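Local coordinates for methyl-CpG-binding domain protein 1 (Homo sapiens, PDB 6D1T) that represses transcription by binding methylated CpG sites in promoter DNA through its methyl-CpG-binding domain and recruiting silencing factors, at a contact of chain A with DNA. Numbering follows the deposited sequence.

Contact 1: a contact of chain A with DNA. Residues 24, 29, 32, 34. With nucleotides of chain B; nucleotides of chain C.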
# COMPACT_ATOMS: atom_id res chain seq x y z
N ARG A 24 12.57 -6.49 5.13
CA ARG A 24 13.23 -7.74 4.76
C ARG A 24 14.25 -8.08 5.83
O ARG A 24 14.93 -7.18 6.35
CB ARG A 24 13.86 -7.62 3.38
CG ARG A 24 12.82 -7.46 2.28
CD ARG A 24 13.36 -7.39 0.88
NE ARG A 24 12.28 -7.32 -0.09
CZ ARG A 24 12.34 -7.78 -1.33
NH1 ARG A 24 13.32 -8.61 -1.70
NH2 ARG A 24 11.42 -7.41 -2.21
N THR A 29 18.82 -8.76 0.06
CA THR A 29 17.99 -7.54 0.15
C THR A 29 17.54 -7.27 1.58
O THR A 29 16.67 -6.45 1.82
CB THR A 29 16.79 -7.66 -0.78
OG1 THR A 29 15.96 -8.75 -0.37
CG2 THR A 29 17.23 -7.83 -2.22
N ARG A 32 15.91 -3.76 3.00
CA ARG A 32 14.92 -3.19 2.08
C ARG A 32 13.52 -3.41 2.68
O ARG A 32 13.32 -4.38 3.40
CB ARG A 32 15.10 -3.84 0.70
CG ARG A 32 14.10 -3.39 -0.36
CD ARG A 32 14.02 -4.32 -1.58
NE ARG A 32 15.13 -4.20 -2.52
CZ ARG A 32 15.20 -4.87 -3.67
NH1 ARG A 32 14.17 -5.60 -4.08
NH2 ARG A 32 16.32 -4.83 -4.40
N ASP A 34 9.05 -3.33 1.99
CA ASP A 34 7.97 -3.43 1.02
C ASP A 34 6.66 -2.96 1.67
O ASP A 34 6.38 -3.27 2.83
CB ASP A 34 7.84 -4.88 0.53
CG ASP A 34 9.15 -5.47 0.04
OD1 ASP A 34 9.92 -5.97 0.87
OD2 ASP A 34 9.37 -5.43 -1.16
N1 5CM B 6 11.97 -12.20 -1.32
C2 5CM B 6 11.45 -12.43 -2.61
N3 5CM B 6 10.37 -11.78 -3.05
C4 5CM B 6 9.73 -10.90 -2.25
C5 5CM B 6 10.23 -10.64 -0.92
C5A 5CM B 6 9.52 -9.65 -0.01
C6 5CM B 6 11.36 -11.33 -0.50
O2 5CM B 6 11.98 -13.22 -3.37
N4 5CM B 6 8.65 -10.27 -2.70
C1' 5CM B 6 13.17 -12.91 -0.87
C2' 5CM B 6 14.30 -11.94 -0.57
C3' 5CM B 6 15.27 -12.68 0.30
C4' 5CM B 6 14.30 -13.71 0.91
O4' 5CM B 6 13.02 -13.52 0.35
O3' 5CM B 6 16.38 -13.29 -0.44
C5' 5CM B 6 14.08 -13.56 2.41
O5' 5CM B 6 13.34 -12.36 2.64
P 5CM B 6 12.64 -12.14 4.09
OP1 5CM B 6 13.64 -12.38 5.19
OP2 5CM B 6 11.94 -10.85 3.80
P DG B 7 17.38 -12.41 -1.41
OP1 DG B 7 18.74 -12.98 -1.26
OP2 DG B 7 17.22 -10.97 -1.11
O5' DG B 7 16.80 -12.74 -2.86
C5' DG B 7 16.53 -14.11 -3.27
C4' DG B 7 16.31 -14.21 -4.77
O4' DG B 7 15.01 -13.69 -5.13
C3' DG B 7 17.31 -13.45 -5.65
O3' DG B 7 17.62 -14.14 -6.89
C2' DG B 7 16.61 -12.12 -5.90
C1' DG B 7 15.15 -12.49 -5.93
N9 DG B 7 14.24 -11.48 -5.37
C8 DG B 7 14.23 -11.02 -4.08
N7 DG B 7 13.32 -10.11 -3.87
C5 DG B 7 12.66 -9.99 -5.08
C6 DG B 7 11.54 -9.19 -5.45
O6 DG B 7 10.89 -8.42 -4.76
N1 DG B 7 11.21 -9.36 -6.79
C2 DG B 7 11.86 -10.21 -7.66
N2 DG B 7 11.39 -10.24 -8.91
N3 DG B 7 12.89 -10.97 -7.32
C4 DG B 7 13.22 -10.83 -6.02
P DT B 8 18.73 -13.52 -7.95
OP1 DT B 8 19.52 -14.65 -8.52
OP2 DT B 8 19.46 -12.43 -7.25
O5' DT B 8 17.82 -12.86 -9.09
C5' DT B 8 16.70 -13.56 -9.72
C4' DT B 8 15.97 -12.62 -10.65
O4' DT B 8 15.25 -11.62 -9.87
C3' DT B 8 16.85 -11.83 -11.64
O3' DT B 8 16.43 -12.13 -13.00
C2' DT B 8 16.69 -10.36 -11.20
C1' DT B 8 15.34 -10.35 -10.52
N1 DT B 8 15.03 -9.28 -9.49
C2 DT B 8 13.93 -8.49 -9.68
O2 DT B 8 13.25 -8.52 -10.69
N3 DT B 8 13.65 -7.63 -8.64
C4 DT B 8 14.33 -7.53 -7.43
O4 DT B 8 13.98 -6.72 -6.60
C5 DT B 8 15.49 -8.38 -7.31
C7 DT B 8 16.30 -8.32 -6.05
C6 DT B 8 15.76 -9.23 -8.32
P DA C 5 4.77 0.89 -9.07
OP1 DA C 5 3.87 1.73 -9.89
OP2 DA C 5 4.44 0.50 -7.62
O5' DA C 5 5.08 -0.52 -9.77
C5' DA C 5 5.53 -0.61 -11.15
C4' DA C 5 5.82 -2.04 -11.50
O4' DA C 5 7.03 -2.44 -10.85
C3' DA C 5 4.75 -3.04 -11.05
O3' DA C 5 4.17 -3.57 -12.23
C2' DA C 5 5.50 -4.08 -10.23
C1' DA C 5 6.97 -3.80 -10.54
N9 DA C 5 7.88 -4.05 -9.42
C8 DA C 5 7.74 -3.64 -8.12
N7 DA C 5 8.70 -4.06 -7.33
C5 DA C 5 9.52 -4.79 -8.17
C6 DA C 5 10.72 -5.51 -7.94
N6 DA C 5 11.32 -5.58 -6.76
N1 DA C 5 11.30 -6.11 -9.00
C2 DA C 5 10.69 -6.05 -10.19
N3 DA C 5 9.57 -5.41 -10.53
C4 DA C 5 9.03 -4.80 -9.46

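Contact 2: a contact of chain A with DNA. Residues 24, 27-29. With nucleotides of chain B.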
# COMPACT_ATOMS: atom_id res chain seq x y z
N ARG A 24 12.57 -6.49 5.13
CA ARG A 24 13.23 -7.74 4.76
C ARG A 24 14.25 -8.08 5.83
O ARG A 24 14.93 -7.18 6.35
CB ARG A 24 13.86 -7.62 3.38
CG ARG A 24 12.82 -7.46 2.28
CD ARG A 24 13.36 -7.39 0.88
NE ARG A 24 12.28 -7.32 -0.09
CZ ARG A 24 12.34 -7.78 -1.33
NH1 ARG A 24 13.32 -8.61 -1.70
NH2 ARG A 24 11.42 -7.41 -2.21
N GLY A 27 18.82 -12.54 3.21
CA GLY A 27 19.15 -12.56 1.80
C GLY A 27 19.93 -11.32 1.40
O GLY A 27 20.26 -10.48 2.23
N ALA A 28 20.21 -11.20 0.12
CA ALA A 28 20.89 -10.01 -0.44
C ALA A 28 20.15 -8.71 -0.04
O ALA A 28 20.80 -7.69 0.15
CB ALA A 28 20.96 -10.14 -1.94
N THR A 29 18.82 -8.76 0.06
CA THR A 29 17.99 -7.54 0.15
C THR A 29 17.54 -7.27 1.58
O THR A 29 16.67 -6.45 1.82
CB THR A 29 16.79 -7.66 -0.78
OG1 THR A 29 15.96 -8.75 -0.37
CG2 THR A 29 17.23 -7.83 -2.22
N1 5CM B 6 11.97 -12.20 -1.32
C2 5CM B 6 11.45 -12.43 -2.61
N3 5CM B 6 10.37 -11.78 -3.05
C4 5CM B 6 9.73 -10.90 -2.25
C5 5CM B 6 10.23 -10.64 -0.92
C5A 5CM B 6 9.52 -9.65 -0.01
C6 5CM B 6 11.36 -11.33 -0.50
O2 5CM B 6 11.98 -13.22 -3.37
N4 5CM B 6 8.65 -10.27 -2.70
C1' 5CM B 6 13.17 -12.91 -0.87
C2' 5CM B 6 14.30 -11.94 -0.57
C3' 5CM B 6 15.27 -12.68 0.30
C4' 5CM B 6 14.30 -13.71 0.91
O4' 5CM B 6 13.02 -13.52 0.35
O3' 5CM B 6 16.38 -13.29 -0.44
C5' 5CM B 6 14.08 -13.56 2.41
O5' 5CM B 6 13.34 -12.36 2.64
P 5CM B 6 12.64 -12.14 4.09
OP1 5CM B 6 13.64 -12.38 5.19
OP2 5CM B 6 11.94 -10.85 3.80
P DG B 7 17.38 -12.41 -1.41
OP1 DG B 7 18.74 -12.98 -1.26
OP2 DG B 7 17.22 -10.97 -1.11
O5' DG B 7 16.80 -12.74 -2.86
C5' DG B 7 16.53 -14.11 -3.27
C4' DG B 7 16.31 -14.21 -4.77
O4' DG B 7 15.01 -13.69 -5.13
C3' DG B 7 17.31 -13.45 -5.65
O3' DG B 7 17.62 -14.14 -6.89
C2' DG B 7 16.61 -12.12 -5.90
C1' DG B 7 15.15 -12.49 -5.93
N9 DG B 7 14.24 -11.48 -5.37
C8 DG B 7 14.23 -11.02 -4.08
N7 DG B 7 13.32 -10.11 -3.87
C5 DG B 7 12.66 -9.99 -5.08
C6 DG B 7 11.54 -9.19 -5.45
O6 DG B 7 10.89 -8.42 -4.76
N1 DG B 7 11.21 -9.36 -6.79
C2 DG B 7 11.86 -10.21 -7.66
N2 DG B 7 11.39 -10.24 -8.91
N3 DG B 7 12.89 -10.97 -7.32
C4 DG B 7 13.22 -10.83 -6.02
P DT B 8 18.73 -13.52 -7.95
OP1 DT B 8 19.52 -14.65 -8.52
OP2 DT B 8 19.46 -12.43 -7.25
O5' DT B 8 17.82 -12.86 -9.09
C5' DT B 8 16.70 -13.56 -9.72
C4' DT B 8 15.97 -12.62 -10.65
O4' DT B 8 15.25 -11.62 -9.87
C3' DT B 8 16.85 -11.83 -11.64
O3' DT B 8 16.43 -12.13 -13.00
C2' DT B 8 16.69 -10.36 -11.20
C1' DT B 8 15.34 -10.35 -10.52
N1 DT B 8 15.03 -9.28 -9.49
C2 DT B 8 13.93 -8.49 -9.68
O2 DT B 8 13.25 -8.52 -10.69
N3 DT B 8 13.65 -7.63 -8.64
C4 DT B 8 14.33 -7.53 -7.43
O4 DT B 8 13.98 -6.72 -6.60
C5 DT B 8 15.49 -8.38 -7.31
C7 DT B 8 16.30 -8.32 -6.05
C6 DT B 8 15.76 -9.23 -8.32

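Contact 1: a contact of chain A with DNA
Arg24 meets the base of DG7 of chain B end-on in the major groove, its two terminal nitrogens reading the Hoogsteen edge of the guanine. Arg24 NH1 donates to N7 of DG7 at 2.6 Å and Arg24 NH2 to its carbonyl O6 at 2.8 Å, both acceptors lying in the guanidinium plane. A guanine offers two acceptors side by side here, and an arginine's pair of parallel donors matches them. One face of the same guanidinium lies against the methylated base 5CM6, whose C5 sits over its centre; NH1 makes a cation-pi contact with the ring, and Arg24 NE comes within 3.6 Å of the 5-methyl carbon C5A of 5CM6, so one side chain probably senses the methylated cytosine and the following guanine together. Arg32 works one base further on, NH1 donating almost straight (166° at the hydrogen) to O4 of DT8, which also accepts from N6 of its partner DA5 of chain C. Behind this first shell, Asp34 grips Arg24 side-on, OD1 taking NE at 2.9 Å through its syn lone pair and OD2 taking NH2. This salt bridge holds the guanidinium in the orientation the guanine needs, while Thr29 OG1 accepts from NH1 of Arg24 at 3.0 Å, tilted from the plane. Arg32 CD rests against the opposite face of the Arg24 guanidinium, near its rim. Arg32 itself bends at chi3 (-76°), which turns its tip toward the thymine, and Thr29 CG2 lies over its guanidinium. An alanine in place of Arg24 would probably leave the Hoogsteen edge of DG7 without these donors and Asp34 without its charged mate. The site reads the 5-methylcytosine and guanine of one strand of a methyl-CpG, anchoring the repressor at methylated DNA.

Contact 2: a contact of chain A with DNA
Ala28 and Thr29 meet the phosphate of DG7 of chain B from the loop, beside the arginine that reads its base. The backbone N of Ala28 donates to OP1 of DG7 at 2.7 Å, and Ala28 CB stands 3.7 Å from the same oxygen, a small side chain that probably lets the main chain come close. Gly27 leads into Ala28 with a positive phi (79°), a backbone turn that glycine adopts easily. The other phosphate oxygen, OP2, belongs to Thr29. Starting at Thr29 CB, which is 3.4 Å from OP2 of DG7, this side chain divides into two branches. Thr29 OG1 lies between the backbone N and the carbonyl carbon (chi1 63°), facing the phosphate, and donates to OP2 of DG7 at 2.7 Å; it also passes 3.6 Å from C2' of the 5CM6 deoxyribose. Thr29 CG2, anti to the carbonyl carbon, reaches toward the next nucleotide and ends 4.0 Å from C7, the methyl of DT8. The backbone N of Thr29 adds a second donor to OP2 of DG7 at 3.0 Å. Threonine suits this place because its hydroxyl can give its hydrogen to the phosphate while accepting from Arg24, and its methyl supplies an apolar neighbour for the thymine. Two successive backbone amides and a hydroxyl therefore clasp both non-bridging oxygens of one phosphate. This loop clamp fixes the domain on the chain B backbone and is likely to set the depth at which its arginine enters the major groove.

The C-alpha centres of contact 1 and contact 2 lie about 6 Å apart, and both include Arg24 and Thr29. They belong to one DNA-binding surface: the loop between strands 18-23 and 33-38 carries Arg24, Gly27, Ala28, Thr29 and Arg32, and Asp34 stands near the start of the second strand. Contact 1 reads bases of chain B, one of them paired with DA5 of chain C, whereas contact 2 adds backbone grip on chain B. Because Thr29 serves both, phosphate binding and base recognition are probably coupled, keeping sequence reading in register with the position of the domain on the duplex.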